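Local coordinates for DUF4439 domain-containing protein (PDB 2IB0) that is of unknown function but folds as a ferritin-like four-helix bundle that pairs with a second copy of itself, at residues 22-27 against 72-78; 29-33 against 113-117. One frame throughout, in Å; residues are numbered along the deposited sequence.

Contact 1: residues 22-27 against 72-78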
loop_
_atom_site.group_PDB
_atom_site.type_symbol
_atom_site.label_atom_id
_atom_site.label_comp_id
_atom_site.label_asym_id
_atom_site.label_seq_id
_atom_site.Cartn_x
_atom_site.Cartn_y
_atom_site.Cartn_z
ATOM N N ASP A 22 -9.893 18.067 5.441
ATOM C CA ASP A 22 -10.011 16.725 6.035
ATOM C C ASP A 22 -11.379 16.098 5.684
ATOM O O ASP A 22 -11.432 15.006 5.101
ATOM C CB ASP A 22 -9.795 16.823 7.568
ATOM C CG ASP A 22 -9.509 15.482 8.232
ATOM O OD1 ASP A 22 -9.630 14.400 7.572
ATOM O OD2 ASP A 22 -9.116 15.515 9.443
ATOM N N ASN A 23 -12.473 16.793 6.011
ATOM C CA ASN A 23 -13.829 16.343 5.649
ATOM C C ASN A 23 -14.031 16.134 4.161
ATOM O O ASN A 23 -14.664 15.151 3.724
ATOM C CB ASN A 23 -14.888 17.336 6.174
ATOM C CG ASN A 23 -14.955 17.356 7.694
ATOM O OD1 ASN A 23 -14.305 16.547 8.364
ATOM N ND2 ASN A 23 -15.728 18.281 8.246
ATOM N N ALA A 24 -13.519 17.083 3.378
ATOM C CA ALA A 24 -13.634 16.992 1.948
ATOM C C ALA A 24 -12.915 15.784 1.434
ATOM O O ALA A 24 -13.458 15.097 0.569
ATOM C CB ALA A 24 -13.130 18.252 1.265
ATOM N N ALA A 25 -11.706 15.497 1.958
ATOM C CA ALA A 25 -10.987 14.345 1.480
ATOM C C ALA A 25 -11.729 13.055 1.838
ATOM O O ALA A 25 -11.716 12.120 1.082
ATOM C CB ALA A 25 -9.513 14.321 2.035
ATOM N N LEU A 26 -12.297 12.966 3.034
ATOM C CA LEU A 26 -12.861 11.695 3.460
ATOM C C LEU A 26 -14.221 11.433 2.789
ATOM O O LEU A 26 -14.572 10.256 2.521
ATOM C CB LEU A 26 -12.965 11.654 4.994
ATOM C CG LEU A 26 -13.474 10.357 5.644
ATOM C CD1 LEU A 26 -12.558 9.184 5.431
ATOM C CD2 LEU A 26 -13.843 10.527 7.123
ATOM N N CYS A 27 -14.981 12.517 2.547
ATOM C CA CYS A 27 -16.183 12.448 1.728
ATOM C C CYS A 27 -15.865 11.980 0.316
ATOM O O CYS A 27 -16.541 11.112 -0.190
ATOM C CB CYS A 27 -16.972 13.787 1.708
ATOM S SG CYS A 27 -17.807 14.152 3.285
ATOM N N MET A 72 -17.148 7.253 10.860
ATOM C CA MET A 72 -16.161 8.346 11.052
ATOM C C MET A 72 -16.756 9.719 10.755
ATOM O O MET A 72 -16.594 10.656 11.548
ATOM C CB MET A 72 -14.930 8.152 10.168
ATOM C CG MET A 72 -13.961 7.082 10.626
ATOM S SD MET A 72 -12.820 6.533 9.332
ATOM C CE MET A 72 -11.546 7.790 9.420
ATOM N N LEU A 73 -17.441 9.839 9.623
ATOM C CA LEU A 73 -18.062 11.109 9.238
ATOM C C LEU A 73 -19.111 11.542 10.272
ATOM O O LEU A 73 -19.190 12.733 10.590
ATOM C CB LEU A 73 -18.630 11.066 7.806
ATOM C CG LEU A 73 -17.555 10.926 6.694
ATOM C CD1 LEU A 73 -18.181 10.554 5.345
ATOM C CD2 LEU A 73 -16.709 12.199 6.535
ATOM N N SER A 74 -19.870 10.581 10.824
ATOM C CA SER A 74 -20.804 10.862 11.930
ATOM C C SER A 74 -20.126 11.383 13.204
ATOM O O SER A 74 -20.596 12.358 13.830
ATOM C CB SER A 74 -21.682 9.645 12.240
ATOM O OG SER A 74 -22.442 9.298 11.094
ATOM N N ALA A 75 -19.015 10.757 13.584
ATOM C CA ALA A 75 -18.214 11.241 14.706
ATOM C C ALA A 75 -17.755 12.703 14.518
ATOM O O ALA A 75 -17.549 13.424 15.499
ATOM C CB ALA A 75 -17.024 10.322 14.949
ATOM N N ARG A 76 -17.624 13.127 13.262
ATOM C CA ARG A 76 -17.215 14.478 12.906
ATOM C C ARG A 76 -18.378 15.493 12.800
ATOM O O ARG A 76 -18.128 16.693 12.624
ATOM C CB ARG A 76 -16.471 14.464 11.572
ATOM C CG ARG A 76 -15.181 13.667 11.571
ATOM C CD ARG A 76 -14.511 13.802 10.231
ATOM N NE ARG A 76 -13.194 13.154 10.178
ATOM C CZ ARG A 76 -12.309 13.387 9.221
ATOM N NH1 ARG A 76 -12.595 14.257 8.245
ATOM N NH2 ARG A 76 -11.157 12.732 9.208
ATOM N N GLY A 77 -19.625 15.019 12.874
ATOM C CA GLY A 77 -20.796 15.877 12.655
ATOM C C GLY A 77 -21.115 16.066 11.185
ATOM O O GLY A 77 -21.767 17.044 10.788
ATOM N N VAL A 78 -20.682 15.119 10.365
ATOM C CA VAL A 78 -20.943 15.177 8.937
ATOM C C VAL A 78 -21.877 14.027 8.559
ATOM O O VAL A 78 -21.609 12.865 8.888
ATOM C CB VAL A 78 -19.614 15.094 8.095
ATOM C CG1 VAL A 78 -19.901 15.068 6.606
ATOM C CG2 VAL A 78 -18.655 16.248 8.445
#
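Asn23 and Leu73 have the nearest CA atoms, 7.6 Å apart, where helix 18-46 passes the C-terminal end of helix 52-75. That end closes in a Schellman motif: Gly77 takes a positive phi, easy without a side chain, while Val78 N bonds back to Leu73 O and Gly77 N to Ser74 O. Arg76, the residue before Gly77, reaches across with its chain extended from CG to NE. Asp22 OD1 sits between its two terminal nitrogens: Arg76 NH2 forms a bent salt bridge (2.8 Å, 140°) from above the carboxylate plane, and the Arg76 NH1 branch is weak. Carboxylate and guanidinium planes lie 74° apart. Arg76 NH1 also donates to Asn23 OD1 (2.9 Å, 142°), on a lone pair in the carbonyl plane. Asparagine suits this place: its carbonyl accepts without adding charge, while ND2 lies against Val78 CG2. Leu26 CD2 lies over the guanidinium's centre and presses tightly on Leu73 CD2 at 3.4 Å. Cys27 SG lies among the apolar Leu73 CD2 and Val78 CG1. The main salt bridge of Arg76 NH2 is to Asp126 OD2 of helix 124-150. Asp22, Asn23 and Asp126 together fix the guanidinium, whose charge probably favours ionised aspartates and is offset in this partly buried place.

Contact 2: residues 29-33 against 113-117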
loop_
_atom_site.group_PDB
_atom_site.type_symbol
_atom_site.label_atom_id
_atom_site.label_comp_id
_atom_site.label_asym_id
_atom_site.label_seq_id
_atom_site.Cartn_x
_atom_site.Cartn_y
_atom_site.Cartn_z
ATOM N N ALA A 29 -13.487 10.086 -0.541
ATOM C CA ALA A 29 -12.944 8.737 -0.513
ATOM C C ALA A 29 -14.113 7.806 -0.342
ATOM O O ALA A 29 -14.144 6.744 -0.938
ATOM C CB ALA A 29 -11.971 8.582 0.640
ATOM N N LEU A 30 -15.096 8.250 0.445
ATOM C CA LEU A 30 -16.345 7.500 0.632
ATOM C C LEU A 30 -17.125 7.342 -0.683
ATOM O O LEU A 30 -17.683 6.273 -0.957
ATOM C CB LEU A 30 -17.246 8.163 1.684
ATOM C CG LEU A 30 -18.603 7.478 1.806
ATOM C CD1 LEU A 30 -18.459 5.980 2.045
ATOM C CD2 LEU A 30 -19.548 8.168 2.871
ATOM N N ALA A 31 -17.180 8.430 -1.453
ATOM C CA ALA A 31 -17.800 8.468 -2.782
ATOM C C ALA A 31 -17.080 7.536 -3.736
ATOM O O ALA A 31 -17.694 6.873 -4.534
ATOM C CB ALA A 31 -17.837 9.899 -3.327
ATOM N N VAL A 32 -15.767 7.455 -3.638
ATOM C CA VAL A 32 -15.019 6.503 -4.449
ATOM C C VAL A 32 -15.354 5.040 -4.048
ATOM O O VAL A 32 -15.559 4.182 -4.924
ATOM C CB VAL A 32 -13.502 6.793 -4.397
ATOM C CG1 VAL A 32 -12.693 5.605 -4.991
ATOM C CG2 VAL A 32 -13.188 8.115 -5.143
ATOM N N GLU A 33 -15.409 4.775 -2.741
ATOM C CA GLU A 33 -15.850 3.473 -2.200
ATOM C C GLU A 33 -17.230 3.015 -2.693
ATOM O O GLU A 33 -17.369 1.875 -3.119
ATOM C CB GLU A 33 -15.847 3.481 -0.652
ATOM C CG GLU A 33 -14.424 3.493 -0.001
ATOM C CD GLU A 33 -13.490 2.371 -0.501
ATOM O OE1 GLU A 33 -13.925 1.206 -0.659
ATOM O OE2 GLU A 33 -12.294 2.639 -0.712
ATOM N N ALA A 113 -7.499 8.352 -3.808
ATOM C CA ALA A 113 -8.436 9.024 -2.892
ATOM C C ALA A 113 -7.979 8.851 -1.427
ATOM O O ALA A 113 -8.023 9.779 -0.649
ATOM C CB ALA A 113 -9.836 8.510 -3.074
ATOM N N TRP A 114 -7.517 7.663 -1.080
ATOM C CA TRP A 114 -6.934 7.431 0.239
ATOM C C TRP A 114 -5.628 8.157 0.528
ATOM O O TRP A 114 -5.423 8.612 1.654
ATOM C CB TRP A 114 -6.868 5.936 0.571
ATOM C CG TRP A 114 -8.294 5.440 0.755
ATOM C CD1 TRP A 114 -8.995 4.623 -0.090
ATOM C CD2 TRP A 114 -9.186 5.787 1.816
ATOM N NE1 TRP A 114 -10.268 4.422 0.387
ATOM C CE2 TRP A 114 -10.413 5.126 1.560
ATOM C CE3 TRP A 114 -9.065 6.590 2.971
ATOM C CZ2 TRP A 114 -11.504 5.219 2.408
ATOM C CZ3 TRP A 114 -10.175 6.709 3.818
ATOM C CH2 TRP A 114 -11.381 6.029 3.529
ATOM N N ARG A 115 -4.750 8.290 -0.462
ATOM C CA ARG A 115 -3.555 9.121 -0.263
ATOM C C ARG A 115 -3.952 10.551 0.071
ATOM O O ARG A 115 -3.283 11.196 0.851
ATOM C CB ARG A 115 -2.648 9.084 -1.486
ATOM C CG ARG A 115 -1.374 9.832 -1.305
ATOM C CD ARG A 115 -0.445 9.650 -2.512
ATOM N NE ARG A 115 -0.306 8.242 -2.869
ATOM C CZ ARG A 115 -0.822 7.663 -3.950
ATOM N NH1 ARG A 115 -1.538 8.368 -4.840
ATOM N NH2 ARG A 115 -0.613 6.361 -4.143
ATOM N N ALA A 116 -5.042 11.056 -0.517
ATOM C CA ALA A 116 -5.510 12.412 -0.156
ATOM C C ALA A 116 -6.001 12.527 1.288
ATOM O O ALA A 116 -5.818 13.551 1.918
ATOM C CB ALA A 116 -6.595 12.878 -1.117
ATOM N N VAL A 117 -6.690 11.497 1.790
ATOM C CA VAL A 117 -7.075 11.474 3.210
ATOM C C VAL A 117 -5.817 11.423 4.132
ATOM O O VAL A 117 -5.722 12.158 5.161
ATOM C CB VAL A 117 -8.099 10.315 3.497
ATOM C CG1 VAL A 117 -8.476 10.284 4.976
ATOM C CG2 VAL A 117 -9.447 10.463 2.610
#
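Glu33 folds back at chi2 (-53°), which turns its carboxylate toward Trp114, whose CG stands opposite its own carbonyl carbon and lets the indole extend toward helix 18-46. The two side chains cross at about a right angle. Trp114 NE1 donates to Glu33 OE2 at 2.9 Å along a nearly straight N-H...O line of 174°; the oxygen lies in the ring plane and is approached on its anti side, by a donor tilted from the carboxylate plane. Tryptophan suits the place because it offers both this donor and a broad apolar face. Over that face sits Ala29 CB, 3.8 Å from the centroid of Trp114's six-membered ring, in a CH-pi contact. Small enough to fit there, Ala29 CB also touches Val117 CG2 at 3.7 Å. Ala113 lets the chains come near locally: its CA is 5.1 Å from that of Ala29, though the axes stay 9.9 Å apart. Val32 CG2 packs on Ala113 CB. His62 ND1 pairs with Glu33 OE1, while Arg65 NH1 and Trp114 NE1 share OE2. The short segments run nearly antiparallel at 157°, and Trp114 also touches Val69 of helix 52-75 and Ala130, Ala133 and Leu134 of helix 124-150, so this buried contact draws on all four helices.

Helix 18-46 serves both contacts, meeting the end of helix 52-75 in contact 1 and helix 96-120 in contact 2. Their centres lie 11 Å apart, contact 1 about 18 Å from the centre of the chain and contact 2 about 8 Å, so the first is peripheral and the second deeper in the bundle. They join directly: Leu26 CA lies 3.7 Å from Val117 CG2, and Leu73 CD1 lies 3.7 Å from Leu30 CD2. Leu26 lies against both the guanidinium of Arg76 and the indole of Trp114. A partly exposed salt bridge near the bundle's end thus contrasts with the buried Glu33-Trp114 pair. The function remains unknown.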